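Local coordinates for protein beta-d-glucoside glucohydrolase (PDB 3ZZ1) that probably hydrolyses terminal, non-reducing beta-D-glucosyl residues with release of beta-D-glucose, as a secreted family 3 glycoside hydrolase of cellulose breakdown, at residues D215-L219 against Q220-K224. Residues are numbered along the deposited sequence; the frame is centred on the assembly and turned at random.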
loop_
_atom_site.group_PDB
_atom_site.type_symbol
_atom_site.label_atom_id
_atom_site.label_comp_id
_atom_site.label_asym_id
_atom_site.label_seq_id
_atom_site.Cartn_x
_atom_site.Cartn_y
_atom_site.Cartn_z
ATOM N N ASP A 215 2.618 -20.994 11.390
ATOM C CA ASP A 215 1.806 -21.722 10.429
ATOM C C ASP A 215 2.692 -22.360 9.366
ATOM O O ASP A 215 3.154 -21.682 8.447
ATOM C CB ASP A 215 0.793 -20.759 9.807
ATOM C CG ASP A 215 -0.277 -21.457 8.985
ATOM O OD1 ASP A 215 -0.132 -22.643 8.632
ATOM O OD2 ASP A 215 -1.282 -20.787 8.676
ATOM N N GLN A 216 2.912 -23.669 9.499
ATOM C CA GLN A 216 3.765 -24.408 8.573
ATOM C C GLN A 216 3.271 -24.313 7.128
ATOM O O GLN A 216 4.072 -24.114 6.207
ATOM C CB GLN A 216 3.907 -25.870 9.011
ATOM C CG GLN A 216 5.010 -26.633 8.289
ATOM C CD GLN A 216 5.172 -28.049 8.800
ATOM O OE1 GLN A 216 5.003 -29.015 8.052
ATOM N NE2 GLN A 216 5.493 -28.183 10.082
ATOM N N TYR A 217 1.961 -24.443 6.923
ATOM C CA TYR A 217 1.408 -24.361 5.563
ATOM C C TYR A 217 1.734 -23.030 4.860
ATOM O O TYR A 217 2.336 -23.028 3.784
ATOM C CB TYR A 217 -0.100 -24.665 5.519
ATOM C CG TYR A 217 -0.668 -24.573 4.114
ATOM C CD1 TYR A 217 -0.350 -25.532 3.149
ATOM C CD2 TYR A 217 -1.498 -23.517 3.742
ATOM C CE1 TYR A 217 -0.845 -25.445 1.852
ATOM C CE2 TYR A 217 -2.009 -23.426 2.451
ATOM C CZ TYR A 217 -1.677 -24.394 1.509
ATOM O OH TYR A 217 -2.170 -24.304 0.221
ATOM N N THR A 218 1.364 -21.907 5.470
ATOM C CA THR A 218 1.559 -20.600 4.823
ATOM C C THR A 218 3.032 -20.183 4.748
ATOM O O THR A 218 3.483 -19.673 3.718
ATOM C CB THR A 218 0.716 -19.476 5.482
ATOM O OG1 THR A 218 1.007 -19.406 6.879
ATOM C CG2 THR A 218 -0.773 -19.731 5.291
ATOM N N LEU A 219 3.777 -20.414 5.828
ATOM C CA LEU A 219 5.199 -20.047 5.883
ATOM C C LEU A 219 6.091 -20.958 5.042
ATOM O O LEU A 219 6.883 -20.479 4.233
ATOM C CB LEU A 219 5.715 -20.017 7.329
ATOM C CG LEU A 219 5.144 -18.993 8.320
ATOM C CD1 LEU A 219 5.789 -19.192 9.686
ATOM C CD2 LEU A 219 5.335 -17.549 7.846
ATOM N N GLN A 220 5.974 -22.265 5.241
ATOM C CA GLN A 220 6.870 -23.201 4.571
ATOM C C GLN A 220 6.358 -23.596 3.195
ATOM O O GLN A 220 7.050 -23.400 2.199
ATOM C CB GLN A 220 7.132 -24.445 5.434
ATOM C CG GLN A 220 8.201 -25.383 4.875
ATOM C CD GLN A 220 9.570 -24.723 4.778
ATOM O OE1 GLN A 220 10.100 -24.202 5.760
ATOM N NE2 GLN A 220 10.144 -24.737 3.583
ATOM N N THR A 221 5.149 -24.148 3.139
ATOM C CA THR A 221 4.622 -24.678 1.886
ATOM C C THR A 221 4.307 -23.565 0.889
ATOM O O THR A 221 4.807 -23.591 -0.232
ATOM C CB THR A 221 3.402 -25.598 2.117
ATOM O OG1 THR A 221 3.787 -26.681 2.968
ATOM C CG2 THR A 221 2.890 -26.170 0.801
ATOM N N VAL A 222 3.509 -22.581 1.297
ATOM C CA VAL A 222 3.120 -21.508 0.378
ATOM C C VAL A 222 4.262 -20.531 0.072
ATOM O O VAL A 222 4.723 -20.460 -1.064
ATOM C CB VAL A 222 1.861 -20.743 0.856
ATOM C CG1 VAL A 222 1.448 -19.698 -0.178
ATOM C CG2 VAL A 222 0.713 -21.708 1.109
ATOM N N LEU A 223 4.711 -19.785 1.077
ATOM C CA LEU A 223 5.708 -18.736 0.857
ATOM C C LEU A 223 7.038 -19.291 0.360
ATOM O O LEU A 223 7.575 -18.827 -0.640
ATOM C CB LEU A 223 5.911 -17.882 2.121
ATOM C CG LEU A 223 6.935 -16.733 2.110
ATOM C CD1 LEU A 223 6.678 -15.725 0.996
ATOM C CD2 LEU A 223 6.947 -16.025 3.461
ATOM N N LYS A 224 7.553 -20.298 1.053
ATOM C CA LYS A 224 8.902 -20.772 0.780
ATOM C C LYS A 224 8.981 -21.822 -0.325
ATOM O O LYS A 224 9.904 -21.788 -1.138
ATOM C CB LYS A 224 9.579 -21.260 2.068
ATOM C CG LYS A 224 9.988 -20.118 2.993
ATOM C CD LYS A 224 10.665 -20.615 4.259
ATOM C CE LYS A 224 11.055 -19.445 5.151
ATOM N NZ LYS A 224 11.823 -19.882 6.347
#
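V222 lays its CG2 methyl over one face of the Y217 ring, 3.8 Å from the ring centroid, in a CH-pi contact offset toward the rim, nearest CE2, which lies 3.5 Å from V222 CG2. T221 approaches the same ring obliquely, its CB 3.9 Å from Y217 CD1. The ring leans forward along the helix to meet both residues because chi1 of 180° sets CG opposite the backbone N.

The backbone bonds mark a widened, pi-type turn. Y217 O receives V222 N at 2.8 Å, and T218 O receives L223 N at 2.9 Å, both five residues apart. Q216 O is gripped twice, by Q220 N at 2.8 Å and by T221 N at 3.3 Å. D215 caps the start, OD1 accepting a weak bond from Y217 N.

Y217 OH is hydrogen-bonded to H182 and Q684; a leucine here would probably cost V222 CG2 its ring face and leave H182 and Q684 without the hydroxyl they share. K224 NZ bonds the backbone O of G250 and forms a salt bridge with D252.

Within the N-terminal, TIM-barrel-like domain, V222 packs against helix 178-194, while L219 and L223 cover strands 154-160 and 232-235.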